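Pyrroline-5-carboxylate reductase catalytic N-terminal domain-containing protein (Sinorhizobium meliloti, PDB 4HUJ) is of unknown function but probably binds NAD(P) through a Rossmann-type domain and acts as an oxidoreductase. Local coordinates at residues A[32-37]-A[151-156]; A[49-54]-A[71-76]; A[93-98]-A[136-141]; A[145-150]-A[184-189]. All blocks are in the same frame, centred on the assembly; numbering follows the deposited sequence.

Interaction 1: A[32-37]-A[151-156]; sequences GAIGSA and LPAAVL
Ile34 and Ala153 bring the two backbones together, with CA of Ile34 only 4.8 Å from CA of Ala153. Segment 32-37 lies on helix 32-44, and Pro152 takes the N-cap position of helix 153-156. Leu156 N closes the first turn of that helix on Pro152 O at 3.0 Å. No hydrogen bond passes between the segments; they meet by van der Waals packing. The close approach rests on small side chains. Ala33 CB meets Ala153 CB at 3.5 Å, and the same methyl of Ala153 lies against Ile34 N of the backbone at 3.7 Å. One turn further on, Ala37 CB rests near Ala153 O at 3.6 Å. Ile34 is the long arm of the contact. Its CG1 lies opposite the backbone N (chi1 -162°), and the chain then bends at chi2, which carries CD1 alongside Ala153 to Leu156. There Ile34 CD1 touches Leu156 CD2 at 3.6 Å, the two side chains running at a slant to each other. Leu156 CD2 also reaches Ala37 CB at 3.9 Å, so this one methyl joins two residues of the facing helix. Gly32 and Gly35 belong to a GxGxxG sequence with Gly30, consistent with the dinucleotide-binding turn of a Rossmann domain. The contact therefore sets helix 153-156 against the helix that carries part of this sequence. Beyond it, Leu151 and Leu156 lean on strand 166-173 through Leu169, while Ser36 on helix 32-44 touches Arg66 and Phe67 of helix 61-67.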
# COMPACT_ATOMS: atom_id res chain seq x y z
N GLY A 32 9.73 1.69 -8.19
CA GLY A 32 9.08 1.96 -9.47
C GLY A 32 8.02 3.04 -9.41
O GLY A 32 8.01 3.88 -8.48
N ALA A 33 7.13 3.04 -10.40
CA ALA A 33 6.12 4.08 -10.54
C ALA A 33 5.12 4.12 -9.38
O ALA A 33 4.64 5.19 -9.01
CB ALA A 33 5.39 3.94 -11.87
N ILE A 34 4.82 2.96 -8.79
CA ILE A 34 3.85 2.91 -7.69
C ILE A 34 4.39 3.54 -6.40
O ILE A 34 3.66 4.26 -5.70
CB ILE A 34 3.29 1.47 -7.46
CG1 ILE A 34 1.98 1.52 -6.65
CG2 ILE A 34 4.33 0.53 -6.84
CD1 ILE A 34 0.78 1.91 -7.49
N GLY A 35 5.66 3.29 -6.10
CA GLY A 35 6.33 3.91 -4.95
C GLY A 35 6.34 5.42 -5.08
O GLY A 35 6.06 6.13 -4.12
N SER A 36 6.65 5.90 -6.28
CA SER A 36 6.65 7.33 -6.58
C SER A 36 5.24 7.92 -6.54
O SER A 36 5.05 9.05 -6.06
CB SER A 36 7.31 7.59 -7.94
OG SER A 36 7.32 8.98 -8.23
N ALA A 37 4.24 7.17 -7.03
CA ALA A 37 2.84 7.62 -7.00
C ALA A 37 2.35 7.85 -5.57
O ALA A 37 1.70 8.86 -5.27
CB ALA A 37 1.94 6.60 -7.70
N LEU A 151 -5.25 0.38 -8.76
CA LEU A 151 -5.06 1.39 -9.78
C LEU A 151 -3.66 1.38 -10.38
O LEU A 151 -2.68 1.17 -9.66
CB LEU A 151 -5.38 2.78 -9.21
CG LEU A 151 -6.81 3.02 -8.71
CD1 LEU A 151 -6.93 4.45 -8.23
CD2 LEU A 151 -7.84 2.72 -9.80
N PRO A 152 -3.57 1.62 -11.70
CA PRO A 152 -2.28 1.88 -12.32
C PRO A 152 -1.61 3.07 -11.64
O PRO A 152 -2.30 4.00 -11.23
CB PRO A 152 -2.64 2.25 -13.76
CG PRO A 152 -4.00 1.74 -13.97
CD PRO A 152 -4.68 1.77 -12.65
N ALA A 153 -0.29 3.04 -11.55
CA ALA A 153 0.48 4.12 -10.95
C ALA A 153 0.15 5.49 -11.53
O ALA A 153 0.07 6.48 -10.79
CB ALA A 153 1.97 3.83 -11.06
N ALA A 154 -0.07 5.57 -12.85
CA ALA A 154 -0.36 6.85 -13.49
C ALA A 154 -1.69 7.44 -13.01
O ALA A 154 -1.84 8.67 -12.95
CB ALA A 154 -0.35 6.71 -15.01
N VAL A 155 -2.63 6.57 -12.67
CA VAL A 155 -3.92 7.00 -12.12
C VAL A 155 -3.74 7.39 -10.64
O VAL A 155 -4.21 8.45 -10.23
CB VAL A 155 -5.03 5.92 -12.29
CG1 VAL A 155 -6.36 6.41 -11.70
CG2 VAL A 155 -5.21 5.57 -13.76
N LEU A 156 -3.07 6.53 -9.87
CA LEU A 156 -2.83 6.79 -8.45
C LEU A 156 -2.06 8.09 -8.22
O LEU A 156 -2.33 8.81 -7.26
CB LEU A 156 -2.07 5.62 -7.80
CG LEU A 156 -1.98 5.61 -6.27
CD1 LEU A 156 -3.32 5.23 -5.67
CD2 LEU A 156 -0.90 4.67 -5.80

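Interaction 2: A[49-54]-A[71-76]; sequences AIIANS and VKAVEL
Val74 N donates to Ile51 O in a nearly straight bond of 2.9 Å (171° at the hydrogen), close to the line of the carbonyl. Ile51 N in turn binds Lys72 O at 2.9 Å, but here the donor stands above the carbonyl plane and the bond is more bent. Lys72 N completes the set on Ala49 O at 3.0 Å. Ile51 thus uses both its N-H and its carbonyl on the neighbouring strand. Further along, a water bridges the two segments: it accepts from Asn53 N at 3.1 Å and donates to Val74 O at 2.9 Å. The pairing is parallel, as expected for the beta-alpha-beta unit formed by strand 49-52, helix 61-67 and strand 71-73 in a Rossmann-type domain. Asn53 OD1 accepts from Arg55 N in an Asx turn, and Asn53 ND2 binds Gly30 O, which ties this residue to the glycine-rich turn. On one face of the sheet, Ile51 CG2 packs on Val71 CG1 at 3.7 Å, and helix 32-44 covers Val71. On the other face, Ile50 and Val74 meet at about a right angle, with Ile50 CB against Val74 CG2 at 3.8 Å. Ile50 CG1 sits between its N and carbonyl carbon (chi1 60°), and both CG1 and CD1 lie along the same valine methyl. Ala52 CB presses on Val74 O at 3.3 Å and also faces Leu76, whose CD2 comes near the Asn53 carbonyl. Ala79 of helix 76-79 touches Ile50, Ala52 and Val74.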
# COMPACT_ATOMS: atom_id res chain seq x y z
N ALA A 49 5.79 10.95 5.76
CA ALA A 49 5.97 9.53 5.54
C ALA A 49 7.44 9.21 5.33
O ALA A 49 8.24 10.08 5.00
CB ALA A 49 5.14 9.06 4.34
N ILE A 50 7.78 7.94 5.53
CA ILE A 50 9.11 7.47 5.19
C ILE A 50 8.98 6.48 4.04
O ILE A 50 7.90 5.95 3.80
CB ILE A 50 9.87 6.89 6.42
CG1 ILE A 50 9.11 5.70 7.02
CG2 ILE A 50 10.10 8.00 7.46
CD1 ILE A 50 9.73 5.13 8.28
N ILE A 51 10.08 6.28 3.32
CA ILE A 51 10.10 5.37 2.17
C ILE A 51 11.39 4.56 2.19
O ILE A 51 12.45 5.07 2.57
CB ILE A 51 9.87 6.13 0.82
CG1 ILE A 51 9.63 5.15 -0.34
CG2 ILE A 51 11.03 7.09 0.51
CD1 ILE A 51 8.99 5.79 -1.59
N ALA A 52 11.29 3.29 1.82
CA ALA A 52 12.45 2.41 1.79
C ALA A 52 12.20 1.25 0.84
O ALA A 52 11.07 0.99 0.46
CB ALA A 52 12.76 1.88 3.17
N ASN A 53 13.28 0.58 0.45
CA ASN A 53 13.20 -0.69 -0.25
C ASN A 53 14.52 -1.44 -0.10
O ASN A 53 15.40 -1.00 0.63
CB ASN A 53 12.76 -0.52 -1.72
CG ASN A 53 13.72 0.33 -2.54
OD1 ASN A 53 14.93 0.13 -2.50
ND2 ASN A 53 13.17 1.26 -3.31
N SER A 54 14.65 -2.57 -0.79
CA SER A 54 15.84 -3.42 -0.69
C SER A 54 17.12 -2.77 -1.22
O SER A 54 18.22 -3.13 -0.79
CB SER A 54 15.60 -4.75 -1.41
OG SER A 54 14.52 -5.45 -0.83
N VAL A 71 8.28 13.27 2.23
CA VAL A 71 8.65 11.86 2.18
C VAL A 71 10.16 11.68 2.32
O VAL A 71 10.94 12.11 1.47
CB VAL A 71 8.15 11.17 0.88
CG1 VAL A 71 8.42 9.67 0.93
CG2 VAL A 71 6.66 11.44 0.66
N LYS A 72 10.58 11.02 3.40
CA LYS A 72 11.99 10.85 3.72
C LYS A 72 12.47 9.43 3.47
O LYS A 72 11.90 8.48 4.00
CB LYS A 72 12.25 11.24 5.18
CG LYS A 72 13.70 11.17 5.61
CD LYS A 72 13.80 11.21 7.13
CE LYS A 72 15.25 11.20 7.58
NZ LYS A 72 15.90 12.51 7.33
N ALA A 73 13.52 9.30 2.67
CA ALA A 73 14.13 8.00 2.40
C ALA A 73 14.92 7.51 3.60
O ALA A 73 15.79 8.22 4.10
CB ALA A 73 15.02 8.08 1.16
N VAL A 74 14.60 6.31 4.06
CA VAL A 74 15.26 5.72 5.22
C VAL A 74 15.72 4.29 4.91
O VAL A 74 15.39 3.74 3.85
CB VAL A 74 14.34 5.70 6.48
CG1 VAL A 74 13.96 7.12 6.91
CG2 VAL A 74 13.09 4.85 6.24
N GLU A 75 16.48 3.71 5.83
CA GLU A 75 16.87 2.30 5.73
C GLU A 75 15.65 1.42 5.95
O GLU A 75 14.73 1.79 6.68
CB GLU A 75 17.98 1.96 6.73
CG GLU A 75 19.34 2.61 6.43
CD GLU A 75 20.07 2.03 5.22
OE1 GLU A 75 19.73 0.91 4.77
OE2 GLU A 75 21.01 2.69 4.72
N LEU A 76 15.64 0.26 5.30
CA LEU A 76 14.51 -0.67 5.33
C LEU A 76 14.14 -1.10 6.75
O LEU A 76 12.96 -1.12 7.11
CB LEU A 76 14.79 -1.88 4.44
CG LEU A 76 13.70 -2.91 4.11
CD1 LEU A 76 12.43 -2.25 3.55
CD2 LEU A 76 14.24 -3.93 3.14
O HOH W 1 15.84 1.78 1.81

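Interaction 3: A[93-98]-A[136-141]; sequences SIADIV and SELVPG
Val98 N donates to Ile94 O at 2.9 Å, a helical bond between two residues that both face segment 136-141. Ile97 N makes a weak bond to the same oxygen. Across the contact there are no hydrogen bonds, and the two segments meet mostly through aliphatic carbons. Val98 is central. Its CG1 is anti to the carbonyl carbon (chi1 -63°), which puts CG2 between N and the carbonyl carbon, where it meets Leu138 CB at 3.8 Å and Leu138 O at 3.7 Å. Val98 CB and CG1 instead face Val139, with CB 3.7 Å from Val139 CG1. Val98 thus presents one branch to each of two successive residues. Leu138 crosses Val98 at about a right angle and reaches back along the helix. Its CD1 comes to rest by Ala95, 4.0 Å from Ala95 CA, with Ile94 CG2 slightly further off. On the sheet side, Ile94 and Val98 touch Leu87 of strand 84-88, and Val139 touches Val144 of strand 143-147. Helices 94-98 and 131-138 each link two neighbouring parallel strands of one sheet, and their packing against each other and on the sheet is typical of the helical layer of a Rossmann-type alpha/beta fold.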
# COMPACT_ATOMS: atom_id res chain seq x y z
N SER A 93 8.90 -10.06 -4.17
CA SER A 93 9.87 -9.38 -3.31
C SER A 93 9.47 -9.38 -1.84
O SER A 93 10.31 -9.13 -0.96
CB SER A 93 10.07 -7.93 -3.76
OG SER A 93 10.71 -7.85 -5.02
N ILE A 94 8.20 -9.66 -1.56
CA ILE A 94 7.66 -9.48 -0.21
C ILE A 94 8.34 -10.35 0.84
O ILE A 94 8.81 -9.84 1.86
CB ILE A 94 6.11 -9.63 -0.17
CG1 ILE A 94 5.45 -8.48 -0.94
CG2 ILE A 94 5.60 -9.63 1.26
CD1 ILE A 94 3.92 -8.61 -1.10
N ALA A 95 8.42 -11.66 0.58
CA ALA A 95 8.94 -12.61 1.57
C ALA A 95 10.31 -12.21 2.12
O ALA A 95 10.50 -12.19 3.34
CB ALA A 95 8.97 -14.03 1.00
N ASP A 96 11.24 -11.85 1.23
CA ASP A 96 12.61 -11.48 1.64
C ASP A 96 12.66 -10.17 2.43
O ASP A 96 13.58 -9.97 3.23
CB ASP A 96 13.56 -11.40 0.44
CG ASP A 96 13.97 -12.78 -0.09
OD1 ASP A 96 13.63 -13.81 0.53
OD2 ASP A 96 14.64 -12.82 -1.14
N ILE A 97 11.69 -9.29 2.20
CA ILE A 97 11.61 -8.03 2.95
C ILE A 97 11.04 -8.24 4.35
O ILE A 97 11.66 -7.86 5.34
CB ILE A 97 10.81 -6.94 2.17
CG1 ILE A 97 11.58 -6.51 0.92
CG2 ILE A 97 10.52 -5.72 3.06
CD1 ILE A 97 10.75 -5.72 -0.08
N VAL A 98 9.86 -8.87 4.43
CA VAL A 98 9.13 -8.96 5.70
C VAL A 98 9.70 -9.98 6.69
O VAL A 98 9.41 -9.92 7.88
CB VAL A 98 7.61 -9.19 5.49
CG1 VAL A 98 6.98 -8.01 4.75
CG2 VAL A 98 7.34 -10.51 4.77
N SER A 136 -0.33 -12.37 4.48
CA SER A 136 -0.66 -12.27 5.91
C SER A 136 0.11 -13.28 6.77
O SER A 136 0.51 -12.96 7.89
CB SER A 136 -2.16 -12.40 6.14
OG SER A 136 -2.87 -11.41 5.42
N GLU A 137 0.30 -14.48 6.23
CA GLU A 137 1.05 -15.53 6.93
C GLU A 137 2.54 -15.20 7.08
O GLU A 137 3.19 -15.69 8.01
CB GLU A 137 0.87 -16.87 6.22
CG GLU A 137 -0.49 -17.49 6.49
CD GLU A 137 -0.74 -18.76 5.71
OE1 GLU A 137 0.03 -19.08 4.77
OE2 GLU A 137 -1.73 -19.45 6.03
N LEU A 138 3.06 -14.36 6.18
CA LEU A 138 4.45 -13.91 6.24
C LEU A 138 4.66 -12.77 7.24
O LEU A 138 5.81 -12.43 7.57
CB LEU A 138 4.93 -13.47 4.85
CG LEU A 138 4.93 -14.50 3.72
CD1 LEU A 138 5.17 -13.80 2.39
CD2 LEU A 138 5.96 -15.61 3.96
N VAL A 139 3.57 -12.18 7.72
CA VAL A 139 3.63 -11.13 8.74
C VAL A 139 2.76 -11.45 9.97
O VAL A 139 1.82 -10.71 10.28
CB VAL A 139 3.30 -9.71 8.17
CG1 VAL A 139 4.42 -9.21 7.27
CG2 VAL A 139 1.97 -9.72 7.40
N PRO A 140 3.07 -12.56 10.68
CA PRO A 140 2.24 -12.94 11.83
C PRO A 140 2.24 -11.84 12.89
O PRO A 140 3.28 -11.22 13.15
CB PRO A 140 2.94 -14.20 12.36
CG PRO A 140 4.35 -14.06 11.92
CD PRO A 140 4.26 -13.43 10.57
N GLY A 141 1.07 -11.59 13.46
CA GLY A 141 0.94 -10.51 14.43
C GLY A 141 0.44 -9.22 13.81
O GLY A 141 -0.18 -8.41 14.50

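Interaction 4: A[145-150]-A[184-189]; sequences VKAFNT and ELISSL
Phe148 points its ring at the C-terminal part of helix 176-188, where it meets Ile186, Leu185 and Leu189. Phe148 CZ is the atom that does most of the touching. It lies 4.0 Å from Ile186 CG1, 4.1 Å from Leu189 CD1 and 4.2 Å from Leu185 CD2. The Leu185 methyl comes to the ring edge, near its plane. Ile186 and Leu189 approach obliquely. Phe148 and Ile186 lie alongside each other, pointing in opposite senses, while Leu189 crosses the phenylalanine at about a right angle. The Phe148 backbone, which follows strand 143-147, has a positive phi of 74°. With CG set opposite the carbonyl carbon (chi1 -59°), the ring extends from there to the helix and bridges backbones that stay well apart: CA of Phe148 and CA of Ile186 are 9.2 Å from each other. Ile186 also sends CD1 toward Ala147 CB, at 4.4 Å, so it packs on Ala147 as well as the ring. Leu38 of helix 32-44 and Leu169 of strand 166-173 also touch Phe148. All five residues of the contact are buried and apolar, and no hydrogen bond joins the segments. Their association therefore rests on the fit of carbon surfaces and the exclusion of water.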
# COMPACT_ATOMS: atom_id res chain seq x y z
N VAL A 145 -4.31 -5.18 5.66
CA VAL A 145 -5.36 -4.56 4.84
C VAL A 145 -4.92 -4.66 3.39
O VAL A 145 -3.76 -4.37 3.08
CB VAL A 145 -5.58 -3.08 5.22
CG1 VAL A 145 -6.59 -2.40 4.29
CG2 VAL A 145 -6.03 -2.95 6.67
N LYS A 146 -5.82 -5.07 2.50
CA LYS A 146 -5.55 -5.10 1.06
C LYS A 146 -6.02 -3.78 0.46
O LYS A 146 -7.21 -3.47 0.50
CB LYS A 146 -6.27 -6.28 0.40
CG LYS A 146 -5.93 -6.50 -1.08
CD LYS A 146 -6.73 -7.65 -1.65
CE LYS A 146 -6.37 -7.91 -3.12
NZ LYS A 146 -4.99 -8.47 -3.21
N ALA A 147 -5.09 -2.99 -0.07
CA ALA A 147 -5.40 -1.68 -0.64
C ALA A 147 -4.25 -1.15 -1.49
O ALA A 147 -3.11 -1.54 -1.28
CB ALA A 147 -5.75 -0.67 0.47
N PHE A 148 -4.57 -0.24 -2.41
CA PHE A 148 -3.61 0.41 -3.33
C PHE A 148 -3.15 -0.53 -4.44
O PHE A 148 -2.23 -0.18 -5.19
CB PHE A 148 -2.38 0.99 -2.61
CG PHE A 148 -2.69 2.02 -1.55
CD1 PHE A 148 -3.14 3.29 -1.90
CD2 PHE A 148 -2.46 1.74 -0.21
CE1 PHE A 148 -3.41 4.25 -0.92
CE2 PHE A 148 -2.72 2.69 0.78
CZ PHE A 148 -3.19 3.95 0.42
N ASN A 149 -3.76 -1.70 -4.56
CA ASN A 149 -3.40 -2.64 -5.63
C ASN A 149 -4.25 -2.47 -6.89
O ASN A 149 -4.00 -3.10 -7.92
CB ASN A 149 -3.57 -4.08 -5.13
CG ASN A 149 -5.03 -4.48 -5.00
OD1 ASN A 149 -5.76 -3.94 -4.18
ND2 ASN A 149 -5.46 -5.43 -5.83
N THR A 150 -5.27 -1.61 -6.81
CA THR A 150 -6.31 -1.60 -7.83
C THR A 150 -6.06 -0.65 -8.98
O THR A 150 -6.62 -0.83 -10.07
CB THR A 150 -7.67 -1.27 -7.20
OG1 THR A 150 -7.52 -0.13 -6.35
CG2 THR A 150 -8.16 -2.46 -6.37
N GLU A 184 -9.10 5.85 6.70
CA GLU A 184 -8.75 7.19 7.18
C GLU A 184 -7.58 7.78 6.39
O GLU A 184 -7.62 8.94 5.98
CB GLU A 184 -8.41 7.15 8.67
CG GLU A 184 -9.64 7.19 9.59
CD GLU A 184 -9.34 6.82 11.04
OE1 GLU A 184 -8.20 7.02 11.52
OE2 GLU A 184 -10.27 6.33 11.73
N LEU A 185 -6.55 6.96 6.15
CA LEU A 185 -5.40 7.38 5.35
C LEU A 185 -5.84 7.72 3.93
O LEU A 185 -5.46 8.75 3.39
CB LEU A 185 -4.32 6.29 5.32
CG LEU A 185 -3.19 6.50 4.29
CD1 LEU A 185 -2.40 7.77 4.58
CD2 LEU A 185 -2.28 5.30 4.24
N ILE A 186 -6.64 6.82 3.35
CA ILE A 186 -7.13 6.98 1.98
C ILE A 186 -7.91 8.29 1.81
O ILE A 186 -7.68 9.04 0.86
CB ILE A 186 -7.96 5.75 1.53
CG1 ILE A 186 -7.01 4.55 1.30
CG2 ILE A 186 -8.78 6.05 0.27
CD1 ILE A 186 -7.70 3.18 1.19
N SER A 187 -8.81 8.56 2.76
CA SER A 187 -9.59 9.80 2.77
C SER A 187 -8.71 11.03 2.91
O SER A 187 -8.92 12.04 2.23
CB SER A 187 -10.62 9.77 3.91
OG SER A 187 -11.68 8.88 3.61
N SER A 188 -7.70 10.93 3.78
CA SER A 188 -6.76 12.02 4.02
C SER A 188 -5.91 12.32 2.80
O SER A 188 -5.53 13.47 2.57
CB SER A 188 -5.87 11.71 5.22
OG SER A 188 -6.62 11.76 6.42
N LEU A 189 -5.62 11.28 2.01
CA LEU A 189 -4.90 11.43 0.75
C LEU A 189 -5.77 12.02 -0.37
O LEU A 189 -5.27 12.31 -1.45
CB LEU A 189 -4.32 10.08 0.30
CG LEU A 189 -3.20 9.46 1.15
CD1 LEU A 189 -2.93 8.04 0.67
CD2 LEU A 189 -1.93 10.29 1.10

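From the N terminus, the chain enters helix 32-44, which meets its partner in interaction 1 more than a hundred residues later. Inside that long loop, interaction 2 closes first, a short loop through helix 61-67 at the edge of the sheet. Interaction 3 closes next, joining two helices further along the sheet. Both nest within interaction 1 and lie in series. Interaction 4 opens just before residues 151-156 and closes after them, so it crosses interaction 1. Touches link the set: Gly35 with Ile51, Leu156 with Phe148, Ser54 and Leu76 with Ile97. Interaction 1 joins the probable dinucleotide-binding N-terminal part to the later chain, and interaction 4 ties strand 143-147 to helix 176-188 there.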